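Local coordinates for protein Vlm2 (Streptomyces tsusimaensis, PDB 6ECB) that takes part in nonribosomal synthesis of the depsipeptide valinomycin through several domains, of which this thioesterase domain probably works by way of an acyl-enzyme intermediate, at residues F92-A97 / A121-D126; V105-H110 / H115-L120. All blocks are in the same frame, centred on the assembly; numbering follows the deposited sequence. Where two conformers were deposited one is given.

Contact 1 (F92-A97 / A121-D126); sequences FCSDSA and ATMLLD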
loop_
_atom_site.group_PDB
_atom_site.type_symbol
_atom_site.label_atom_id
_atom_site.label_comp_id
_atom_site.label_asym_id
_atom_site.label_seq_id
_atom_site.Cartn_x
_atom_site.Cartn_y
_atom_site.Cartn_z
ATOM N N PHE A 92 -0.455 15.010 0.912
ATOM C CA PHE A 92 0.969 14.708 0.986
ATOM C C PHE A 92 1.370 13.786 -0.161
ATOM O O PHE A 92 2.398 13.995 -0.822
ATOM C CB PHE A 92 1.334 14.025 2.302
ATOM C CG PHE A 92 1.409 14.933 3.505
ATOM C CD1 PHE A 92 2.291 16.003 3.547
ATOM C CD2 PHE A 92 0.658 14.647 4.635
ATOM C CE1 PHE A 92 2.385 16.803 4.684
ATOM C CE2 PHE A 92 0.738 15.434 5.769
ATOM C CZ PHE A 92 1.602 16.516 5.800
ATOM N N CYS A 93 0.570 12.744 -0.393
ATOM C CA CYS A 93 0.936 11.722 -1.361
ATOM C C CYS A 93 0.798 12.234 -2.788
ATOM O O CYS A 93 1.614 11.895 -3.661
ATOM C CB CYS A 93 0.080 10.480 -1.151
ATOM S SG CYS A 93 0.468 9.579 0.352
ATOM N N SER A 94 -0.221 13.056 -3.042
ATOM C CA SER A 94 -0.379 13.678 -4.355
ATOM C C SER A 94 0.811 14.561 -4.679
ATOM O O SER A 94 1.401 14.477 -5.768
ATOM C CB SER A 94 -1.666 14.514 -4.401
ATOM O OG SER A 94 -2.818 13.744 -4.133
ATOM N N ASP A 95 1.180 15.422 -3.737
ATOM C CA ASP A 95 2.303 16.306 -3.942
ATOM C C ASP A 95 3.569 15.529 -4.235
ATOM O O ASP A 95 4.361 15.941 -5.075
ATOM C CB ASP A 95 2.514 17.177 -2.714
ATOM C CG ASP A 95 1.458 18.268 -2.576
ATOM O OD1 ASP A 95 0.660 18.508 -3.509
ATOM O OD2 ASP A 95 1.446 18.898 -1.509
ATOM N N SER A 96 3.798 14.427 -3.521
ATOM C CA SER A 96 4.994 13.624 -3.758
ATOM C C SER A 96 4.903 12.874 -5.093
ATOM O O SER A 96 5.884 12.809 -5.849
ATOM C CB SER A 96 5.174 12.653 -2.578
ATOM O OG SER A 96 6.289 11.797 -2.737
ATOM N N ALA A 97 3.757 12.281 -5.385
ATOM C CA ALA A 97 3.621 11.507 -6.615
ATOM C C ALA A 97 3.703 12.411 -7.843
ATOM O O ALA A 97 4.151 11.977 -8.908
ATOM C CB ALA A 97 2.298 10.750 -6.623
ATOM N N ALA A 121 -5.067 9.875 -7.273
ATOM C CA ALA A 121 -5.307 9.983 -8.709
ATOM C C ALA A 121 -6.316 11.078 -9.027
ATOM O O ALA A 121 -6.127 11.834 -9.992
ATOM C CB ALA A 121 -5.765 8.638 -9.258
ATOM N N THR A 122 -7.400 11.190 -8.245
ATOM C CA THR A 122 -8.368 12.235 -8.555
ATOM C C THR A 122 -7.742 13.606 -8.375
ATOM O O THR A 122 -7.989 14.518 -9.177
ATOM C CB THR A 122 -9.662 12.139 -7.721
ATOM O OG1 THR A 122 -9.433 12.584 -6.389
ATOM C CG2 THR A 122 -10.209 10.755 -7.693
ATOM N N MET A 123 -6.889 13.759 -7.356
ATOM C CA MET A 123 -6.227 15.039 -7.138
ATOM C C MET A 123 -5.254 15.374 -8.270
ATOM O O MET A 123 -5.176 16.530 -8.696
ATOM C CB MET A 123 -5.490 15.030 -5.795
ATOM C CG MET A 123 -4.968 16.364 -5.332
ATOM S SD MET A 123 -4.537 16.304 -3.560
ATOM C CE MET A 123 -6.117 16.023 -2.799
ATOM N N LEU A 124 -4.499 14.388 -8.760
ATOM C CA LEU A 124 -3.616 14.647 -9.893
ATOM C C LEU A 124 -4.420 15.090 -11.110
ATOM O O LEU A 124 -4.043 16.036 -11.794
ATOM C CB LEU A 124 -2.789 13.401 -10.205
ATOM C CG LEU A 124 -1.755 13.047 -9.133
ATOM C CD1 LEU A 124 -1.129 11.704 -9.465
ATOM C CD2 LEU A 124 -0.675 14.110 -8.993
ATOM N N LEU A 125 -5.534 14.408 -11.397
ATOM C CA LEU A 125 -6.328 14.805 -12.556
ATOM C C LEU A 125 -6.810 16.244 -12.425
ATOM O O LEU A 125 -6.798 17.013 -13.393
ATOM C CB LEU A 125 -7.519 13.871 -12.712
ATOM C CG LEU A 125 -7.196 12.429 -13.067
ATOM C CD1 LEU A 125 -8.469 11.602 -12.963
ATOM C CD2 LEU A 125 -6.645 12.321 -14.438
ATOM N N ASP A 126 -7.216 16.632 -11.217
ATOM C CA ASP A 126 -7.683 17.995 -10.991
ATOM C C ASP A 126 -6.592 19.019 -11.242
ATOM O O ASP A 126 -6.891 20.177 -11.549
ATOM C CB ASP A 126 -8.191 18.146 -9.563
ATOM C CG ASP A 126 -9.503 17.454 -9.324
ATOM O OD1 ASP A 126 -10.168 17.018 -10.277
ATOM O OD2 ASP A 126 -9.861 17.336 -8.148
#

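Contact 2 (V105-H110 / H115-L120); sequences VYIGGH and HIAFYL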
loop_
_atom_site.group_PDB
_atom_site.type_symbol
_atom_site.label_atom_id
_atom_site.label_comp_id
_atom_site.label_asym_id
_atom_site.label_seq_id
_atom_site.Cartn_x
_atom_site.Cartn_y
_atom_site.Cartn_z
ATOM N N VAL A 105 2.509 6.270 -16.188
ATOM C CA VAL A 105 2.736 5.974 -14.772
ATOM C C VAL A 105 1.400 5.678 -14.111
ATOM O O VAL A 105 0.502 6.528 -14.104
ATOM C CB VAL A 105 3.425 7.141 -14.040
ATOM C CG1 VAL A 105 3.684 6.761 -12.578
ATOM C CG2 VAL A 105 4.709 7.498 -14.743
ATOM N N TYR A 106 1.276 4.486 -13.540
ATOM C CA TYR A 106 0.122 4.116 -12.746
ATOM C C TYR A 106 0.252 4.630 -11.323
ATOM O O TYR A 106 1.358 4.789 -10.792
ATOM C CB TYR A 106 -0.009 2.607 -12.648
ATOM C CG TYR A 106 -0.306 1.881 -13.920
ATOM C CD1 TYR A 106 -1.613 1.682 -14.325
ATOM C CD2 TYR A 106 0.721 1.364 -14.702
ATOM C CE1 TYR A 106 -1.908 0.969 -15.495
ATOM C CE2 TYR A 106 0.450 0.639 -15.879
ATOM C CZ TYR A 106 -0.883 0.459 -16.259
ATOM O OH TYR A 106 -1.192 -0.240 -17.393
ATOM N N ILE A 107 -0.898 4.799 -10.677
ATOM C CA ILE A 107 -0.976 4.909 -9.231
ATOM C C ILE A 107 -1.533 3.594 -8.716
ATOM O O ILE A 107 -2.485 3.062 -9.290
ATOM C CB ILE A 107 -1.868 6.081 -8.774
ATOM C CG1 ILE A 107 -1.574 7.389 -9.526
ATOM C CG2 ILE A 107 -1.708 6.279 -7.285
ATOM C CD1 ILE A 107 -0.150 7.891 -9.501
ATOM N N GLY A 108 -0.959 3.065 -7.625
ATOM C CA GLY A 108 -1.438 1.812 -7.081
ATOM C C GLY A 108 -1.483 1.821 -5.567
ATOM O O GLY A 108 -0.873 2.665 -4.908
ATOM N N GLY A 109 -2.213 0.851 -5.026
ATOM C CA GLY A 109 -2.220 0.690 -3.578
ATOM C C GLY A 109 -2.928 -0.544 -3.078
ATOM O O GLY A 109 -3.871 -1.033 -3.706
ATOM N N HIS A 110 -2.475 -1.035 -1.926
ATOM C CA HIS A 110 -3.058 -2.165 -1.226
ATOM C C HIS A 110 -3.710 -1.666 0.056
ATOM O O HIS A 110 -3.180 -0.777 0.717
ATOM C CB HIS A 110 -1.953 -3.176 -0.893
ATOM C CG HIS A 110 -2.406 -4.405 -0.167
ATOM N ND1 HIS A 110 -2.220 -4.564 1.192
ATOM C CD2 HIS A 110 -2.970 -5.556 -0.606
ATOM C CE1 HIS A 110 -2.666 -5.753 1.563
ATOM N NE2 HIS A 110 -3.113 -6.382 0.492
ATOM N N HIS A 115 -7.361 3.125 -1.210
ATOM C CA HIS A 115 -8.210 4.301 -1.111
ATOM C C HIS A 115 -7.411 5.571 -1.282
ATOM O O HIS A 115 -7.871 6.514 -1.925
ATOM C CB HIS A 115 -8.930 4.325 0.225
ATOM C CG HIS A 115 -9.740 3.113 0.438
ATOM N ND1 HIS A 115 -9.203 1.960 0.944
ATOM C CD2 HIS A 115 -11.027 2.836 0.127
ATOM C CE1 HIS A 115 -10.137 1.026 0.975
ATOM N NE2 HIS A 115 -11.249 1.533 0.477
ATOM N N ILE A 116 -6.224 5.630 -0.666
ATOM C CA ILE A 116 -5.382 6.795 -0.851
ATOM C C ILE A 116 -5.044 6.966 -2.327
ATOM O O ILE A 116 -5.091 8.075 -2.867
ATOM C CB ILE A 116 -4.105 6.685 0.006
ATOM C CG1 ILE A 116 -4.478 6.747 1.485
ATOM C CG2 ILE A 116 -3.164 7.841 -0.339
ATOM C CD1 ILE A 116 -3.307 6.441 2.414
ATOM N N ALA A 117 -4.702 5.866 -2.995
ATOM C CA ALA A 117 -4.348 5.915 -4.412
ATOM C C ALA A 117 -5.503 6.426 -5.265
ATOM O O ALA A 117 -5.295 7.214 -6.197
ATOM C CB ALA A 117 -3.921 4.525 -4.869
ATOM N N PHE A 118 -6.728 5.985 -4.969
ATOM C CA PHE A 118 -7.881 6.495 -5.719
ATOM C C PHE A 118 -7.984 8.008 -5.585
ATOM O O PHE A 118 -8.094 8.746 -6.581
ATOM C CB PHE A 118 -9.177 5.825 -5.225
ATOM C CG PHE A 118 -10.412 6.338 -5.941
ATOM C CD1 PHE A 118 -11.056 7.493 -5.521
ATOM C CD2 PHE A 118 -10.884 5.691 -7.080
ATOM C CE1 PHE A 118 -12.166 7.978 -6.220
ATOM C CE2 PHE A 118 -11.980 6.177 -7.775
ATOM C CZ PHE A 118 -12.611 7.312 -7.359
ATOM N N TYR A 119 -7.918 8.505 -4.349
ATOM C CA TYR A 119 -8.078 9.932 -4.129
ATOM C C TYR A 119 -6.867 10.720 -4.638
ATOM O O TYR A 119 -7.030 11.836 -5.153
ATOM C CB TYR A 119 -8.307 10.198 -2.650
ATOM C CG TYR A 119 -9.759 10.149 -2.232
ATOM C CD1 TYR A 119 -10.358 8.963 -1.858
ATOM C CD2 TYR A 119 -10.500 11.311 -2.144
ATOM C CE1 TYR A 119 -11.670 8.920 -1.464
ATOM C CE2 TYR A 119 -11.818 11.278 -1.730
ATOM C CZ TYR A 119 -12.396 10.072 -1.408
ATOM O OH TYR A 119 -13.721 10.043 -0.985
ATOM N N LEU A 120 -5.670 10.138 -4.519
ATOM C CA LEU A 120 -4.449 10.713 -5.090
ATOM C C LEU A 120 -4.609 10.916 -6.592
ATOM O O LEU A 120 -4.341 12.003 -7.139
ATOM C CB LEU A 120 -3.280 9.745 -4.795
ATOM C CG LEU A 120 -1.846 10.118 -4.949
ATOM C CD1 LEU A 120 -1.049 8.979 -4.313
ATOM C CD2 LEU A 120 -1.563 10.316 -6.398
#

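Contact 1 (F92-A97 / A121-D126)
Ser-94 of helix 86-97 packs against Met-123 and Leu-124 of helix 112-126 in a small van der Waals contact between two helices of the thioesterase domain. About 184 Å² is buried, and no hydrogen bond crosses between 92-97 and 121-126. The backbones come close, with Ser-94 CA 6.5 Å from Leu-124 CA, a spacing that suits a side chain as short as serine on the facing side. Met-123 starts with CG anti to its backbone N (chi1 -170°) and runs out alongside Ser-94, bringing SD to 3.5 Å from Ser-94 CB. Its chain then bends at chi3, and Met-123 also touches Val-90 and Gln-91 of the same neighbouring helix. Ser-94 was modelled in two conformers, so the close approach of its OG to the sulfur is doubtful; in the conformer given, OG bonds back to Val-90 O one turn earlier, which satisfies a hydroxyl in buried surroundings. Leu-124 reaches across with one branch, CD2 lying 3.9 Å from Ser-94 O, while its side chain also touches Ala-101 in the loop beyond. On the sheet side of helix 86-97, Cys-93 and Ser-96 rest on Val-70 of strand 67-71.

Contact 2 (V105-H110 / H115-L120)
In Ile-107, chi1 of -47° puts CG1 beside the backbone N and CG2 anti to it, so that the CG2 methyl is the branch that meets Ala-117 and Leu-120 of the helix; in Leu-120, chi1 of -166° extends the side chain away from its own N and toward Ile-107 on the strand. Ile-107 CG2 then sits against both ends of the leucine fork, 4.1 Å from Leu-120 CD1 and equally far from Leu-120 CD2, and the two chains cross at a slant. The same methyl lies 3.7 Å from Ala-117 CB. Branched aliphatic groups suit this site because they fill the buried layer between sheet and helix without a polar atom to satisfy.

One helix turn toward the start, Ala-117 is the closest point of the helix to the backbone. Its CB packs against the peptide joining Gly-108 to Gly-109, 3.6 Å from Gly-108 O and 4.1 Å from Gly-109 N. Such an approach depends on small residues on both sides: Gly-109 has no side chain on the strand face turned to the helix, and alanine offers a single methyl. The segment axes pass 6.8 Å apart and run nearly antiparallel, at 155°.

Helix 112-126 is the crossover helix between the parallel strands 105-110 and 134-137, and Ala-117 also touches Leu-134 of the second. The sharp reversal from strand to helix, with the Gly-109, Ser-111, Gly-113 pattern, is consistent with the nucleophile elbow of alpha/beta hydrolases; the elbow would present Ser-111 as the probable nucleophile, and its arrangement with His-273 and Asp-138 is consistent with a catalytic triad.

How the contacts relate
Contact 1 and contact 2 lie with their centres about 9 Å apart and share helix 112-126, which uses its earlier turns on strand 105-110 and its last turns on helix 86-97. In the chain the order is helix 86-97, strand 105-110, helix 112-126, so both segments of contact 2 fall between those of contact 1. Leu-120 joins the two: its CD1 is 3.7 Å from Cys-93 CB and its CD2 is 3.9 Å from Ala-97 CB. Leu-124 CD1 likewise reaches Ile-107 CD1 at 3.9 Å. Through these touches the helix that follows the probable nucleophile elbow packs against both the sheet and the neighbouring helix.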